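Hydroxymethyldihydropterin pyrophosphokinase-dihydropteroate synthase, putative (Plasmodium vivax, PDB 5Z79) probably catalyses two consecutive steps of folate synthesis, pyrophosphorylation of 6-hydroxymethyl-7,8-dihydropterin and condensation of the resulting diphosphate with 4-aminobenzoate to dihydropteroate. Local coordinates at residues 129-140 with 263-271. Residues are numbered along the deposited sequence; the frame is centred on the assembly and turned at random.
With APC (diphosphomethylphosphonic acid adenosyl ester), chain H.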
# COMPACT_ATOMS: atom_id res chain seq x y z
N TYR A 129 36.09 37.06 16.05
CA TYR A 129 35.15 36.06 16.50
C TYR A 129 35.49 34.63 16.00
O TYR A 129 35.51 33.66 16.78
CB TYR A 129 33.75 36.45 16.05
CG TYR A 129 32.73 35.40 16.37
CD1 TYR A 129 32.14 35.35 17.61
CD2 TYR A 129 32.39 34.42 15.43
CE1 TYR A 129 31.23 34.37 17.93
CE2 TYR A 129 31.46 33.43 15.73
CZ TYR A 129 30.89 33.41 16.99
OH TYR A 129 29.99 32.47 17.33
N GLU A 130 35.74 34.51 14.69
CA GLU A 130 35.95 33.21 14.03
C GLU A 130 37.19 32.57 14.59
O GLU A 130 37.17 31.42 15.00
CB GLU A 130 36.06 33.35 12.51
CG GLU A 130 34.89 34.08 11.85
CD GLU A 130 33.87 33.17 11.15
OE1 GLU A 130 32.82 32.75 11.77
OE2 GLU A 130 34.12 32.92 9.94
N ASN A 131 38.27 33.34 14.66
CA ASN A 131 39.53 32.86 15.22
C ASN A 131 39.35 32.21 16.56
O ASN A 131 39.85 31.11 16.76
CB ASN A 131 40.53 33.99 15.39
CG ASN A 131 41.00 34.56 14.06
OD1 ASN A 131 41.05 33.85 13.05
ND2 ASN A 131 41.34 35.85 14.06
N GLU A 132 38.64 32.88 17.48
CA GLU A 132 38.51 32.39 18.87
C GLU A 132 37.61 31.21 18.97
O GLU A 132 37.77 30.38 19.86
CB GLU A 132 37.96 33.47 19.80
CG GLU A 132 38.86 34.69 20.00
CD GLU A 132 40.21 34.33 20.53
OE1 GLU A 132 40.44 33.14 20.83
OE2 GLU A 132 41.07 35.22 20.63
N ALA A 133 36.63 31.16 18.08
CA ALA A 133 35.71 30.04 18.04
C ALA A 133 36.44 28.81 17.58
O ALA A 133 36.37 27.77 18.21
CB ALA A 133 34.56 30.34 17.10
N ARG A 134 37.19 28.93 16.49
CA ARG A 134 37.89 27.78 15.93
C ARG A 134 38.91 27.21 16.93
O ARG A 134 39.12 26.02 16.98
CB ARG A 134 38.49 28.12 14.55
CG ARG A 134 37.49 28.81 13.61
CD ARG A 134 36.49 27.93 12.84
NE ARG A 134 37.03 26.69 12.26
CZ ARG A 134 38.17 26.57 11.56
NH1 ARG A 134 38.97 27.62 11.35
NH2 ARG A 134 38.54 25.38 11.09
N ARG A 135 39.51 28.03 17.78
CA ARG A 135 40.31 27.51 18.89
C ARG A 135 39.49 26.67 19.84
O ARG A 135 39.93 25.63 20.27
CB ARG A 135 40.93 28.62 19.70
CG ARG A 135 41.89 29.46 18.93
CD ARG A 135 42.80 30.14 19.92
NE ARG A 135 43.61 31.16 19.25
CZ ARG A 135 44.75 30.94 18.60
NH1 ARG A 135 45.27 29.72 18.49
NH2 ARG A 135 45.39 31.98 18.06
N ILE A 136 38.30 27.14 20.21
CA ILE A 136 37.44 26.43 21.17
C ILE A 136 36.95 25.12 20.59
O ILE A 136 36.83 24.14 21.32
CB ILE A 136 36.20 27.28 21.61
CG1 ILE A 136 36.61 28.49 22.45
CG2 ILE A 136 35.17 26.45 22.39
CD1 ILE A 136 37.21 28.18 23.82
N ILE A 137 36.66 25.11 19.29
CA ILE A 137 36.18 23.90 18.63
C ILE A 137 37.31 22.90 18.48
O ILE A 137 37.11 21.73 18.78
CB ILE A 137 35.57 24.16 17.24
CG1 ILE A 137 34.29 24.98 17.36
CG2 ILE A 137 35.27 22.82 16.56
CD1 ILE A 137 33.82 25.55 16.04
N LYS A 138 38.47 23.37 18.02
CA LYS A 138 39.67 22.53 17.84
C LYS A 138 40.02 21.84 19.14
O LYS A 138 40.37 20.65 19.16
CB LYS A 138 40.87 23.38 17.40
CG LYS A 138 42.09 22.61 16.94
CD LYS A 138 43.39 23.36 17.24
CE LYS A 138 44.49 23.15 16.20
NZ LYS A 138 45.16 21.82 16.26
N ARG A 139 39.88 22.58 20.23
CA ARG A 139 40.25 22.10 21.55
C ARG A 139 39.22 21.12 22.08
O ARG A 139 39.56 20.17 22.77
CB ARG A 139 40.41 23.28 22.49
CG ARG A 139 41.03 22.97 23.85
CD ARG A 139 40.43 23.88 24.92
NE ARG A 139 38.95 23.94 24.89
CZ ARG A 139 38.20 24.75 25.64
NH1 ARG A 139 38.76 25.60 26.52
NH2 ARG A 139 36.88 24.72 25.52
N ASN A 140 37.95 21.32 21.73
CA ASN A 140 36.90 20.37 22.10
C ASN A 140 37.06 19.08 21.36
O ASN A 140 36.94 18.02 21.95
CB ASN A 140 35.51 20.98 21.92
CG ASN A 140 35.10 21.87 23.09
OD1 ASN A 140 35.92 22.26 23.91
ND2 ASN A 140 33.82 22.18 23.18
N CYS A 263 29.75 34.24 24.22
CA CYS A 263 30.02 33.89 22.83
C CYS A 263 28.72 33.90 22.05
O CYS A 263 27.99 32.93 22.04
CB CYS A 263 30.66 32.49 22.79
SG CYS A 263 31.58 32.14 21.28
N ILE A 264 28.41 35.02 21.43
CA ILE A 264 27.23 35.16 20.58
C ILE A 264 27.77 35.44 19.18
O ILE A 264 28.66 36.29 19.03
CB ILE A 264 26.28 36.33 21.02
CG1 ILE A 264 25.92 36.26 22.51
CG2 ILE A 264 25.02 36.40 20.14
CD1 ILE A 264 25.00 35.13 22.91
N PRO A 265 27.29 34.70 18.16
CA PRO A 265 26.47 33.50 18.29
C PRO A 265 27.19 32.36 19.02
O PRO A 265 28.39 32.41 19.24
CB PRO A 265 26.18 33.10 16.84
CG PRO A 265 26.32 34.36 16.06
CD PRO A 265 27.42 35.11 16.74
N HIS A 266 26.42 31.34 19.38
CA HIS A 266 26.96 30.18 20.04
C HIS A 266 28.04 29.64 19.15
O HIS A 266 27.98 29.80 17.93
CB HIS A 266 25.84 29.15 20.25
CG HIS A 266 26.21 28.03 21.16
ND1 HIS A 266 26.75 26.86 20.71
CD2 HIS A 266 26.11 27.91 22.50
CE1 HIS A 266 26.97 26.06 21.73
NE2 HIS A 266 26.59 26.67 22.83
N VAL A 267 29.04 29.01 19.76
CA VAL A 267 30.21 28.54 19.04
C VAL A 267 29.86 27.55 17.94
O VAL A 267 30.41 27.63 16.83
CB VAL A 267 31.21 27.86 19.99
CG1 VAL A 267 32.39 27.27 19.21
CG2 VAL A 267 31.73 28.85 21.02
N TYR A 268 28.96 26.62 18.27
CA TYR A 268 28.55 25.54 17.37
C TYR A 268 27.34 25.80 16.48
O TYR A 268 26.94 24.91 15.75
CB TYR A 268 28.29 24.28 18.18
CG TYR A 268 29.55 23.71 18.70
CD1 TYR A 268 30.34 22.88 17.91
CD2 TYR A 268 29.98 24.00 19.97
CE1 TYR A 268 31.51 22.34 18.39
CE2 TYR A 268 31.16 23.47 20.46
CZ TYR A 268 31.90 22.64 19.66
OH TYR A 268 33.06 22.13 20.16
N THR A 269 26.80 27.01 16.50
CA THR A 269 25.55 27.24 15.81
C THR A 269 25.57 26.76 14.37
O THR A 269 24.65 26.10 13.92
CB THR A 269 25.12 28.72 15.82
OG1 THR A 269 25.01 29.20 17.18
CG2 THR A 269 23.78 28.85 15.16
N LYS A 270 26.62 27.08 13.62
CA LYS A 270 26.63 26.74 12.20
C LYS A 270 27.31 25.41 11.92
O LYS A 270 27.39 24.99 10.78
CB LYS A 270 27.22 27.89 11.36
CG LYS A 270 28.69 27.81 10.97
CD LYS A 270 29.19 29.18 10.49
CE LYS A 270 30.29 29.14 9.44
NZ LYS A 270 30.89 30.51 9.36
N TYR A 271 27.77 24.74 12.97
CA TYR A 271 28.51 23.49 12.81
C TYR A 271 27.80 22.20 13.29
O TYR A 271 28.31 21.11 13.06
CB TYR A 271 29.85 23.60 13.52
CG TYR A 271 30.71 24.78 13.12
CD1 TYR A 271 31.33 24.81 11.89
CD2 TYR A 271 30.94 25.82 13.99
CE1 TYR A 271 32.14 25.86 11.53
CE2 TYR A 271 31.76 26.88 13.64
CZ TYR A 271 32.35 26.90 12.41
OH TYR A 271 33.16 27.95 12.06
PG APC H . 26.65 22.91 24.38
O1G APC H . 25.36 22.12 24.34
O2G APC H . 26.48 24.27 25.02
O3G APC H . 27.34 22.98 23.03
PB APC H . 27.66 21.85 26.91
O1B APC H . 28.38 20.57 27.22
O2B APC H . 26.23 21.91 27.38
O3B APC H . 27.66 22.11 25.34
PA APC H . 27.67 24.21 28.86
O1A APC H . 27.24 23.28 29.96
O2A APC H . 26.56 24.99 28.19
C3A APC H . 28.59 23.26 27.61
O5' APC H . 28.70 25.25 29.49
C5' APC H . 30.12 25.33 29.18
C4' APC H . 30.49 26.77 28.94
O4' APC H . 29.67 27.30 27.87
C3' APC H . 30.31 27.73 30.13
O3' APC H . 31.54 28.35 30.46
C2' APC H . 29.26 28.75 29.66
O2' APC H . 29.56 30.09 30.01
C1' APC H . 29.34 28.64 28.14
N9 APC H . 28.09 28.95 27.47
C8 APC H . 26.85 28.37 27.65
N7 APC H . 25.92 28.86 26.87
C5 APC H . 26.58 29.82 26.11
C6 APC H . 26.15 30.70 25.10
N6 APC H . 24.90 30.75 24.64
N1 APC H . 27.07 31.52 24.55
C2 APC H . 28.33 31.46 25.01
N3 APC H . 28.85 30.69 25.96
C4 APC H . 27.91 29.88 26.48
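I137 meets V267, Y268 and Y271 where helix 126-146 packs on the nucleotide-binding loop of the HPPK domain. That loop leaves strand 262-264 through a cis peptide before P265. It then makes a type I turn from H266 to T269. The apolar core is centred on I137. Its CG1 lies 3.5 Å from V267 CG1, the two side chains running past each other in opposite directions. With CG1 beside the backbone N (chi1 -66°) and the chain extended beyond it, I137 CD1 comes within 3.4 Å of Y271 CE2. A133 and I136 add looser contacts to V267 CG1.

Polar contacts lie at both ends of the helical segment. Y129 OH donates to P265 O, which lies at the ring edge near its plane; the modelled 2.5 Å is doubtful as a length. C263 SG sits obliquely beside the same ring. Near the other end, N140 ND2 gives a weak hydrogen bond to Y268 OH. K270 NZ is held chiefly by E292 and by T290 O; E130 OE1 adds a long salt bridge to it at 3.8 Å.

C263, in the strand, and H266, in the loop, belong to the pocket of the bound ATP analogue APC. C263 CB packs 3.4 Å from APC C2 of the adenine. H266 reaches the gamma phosphate, its NE2 donating to APC O2G at 3.3 Å.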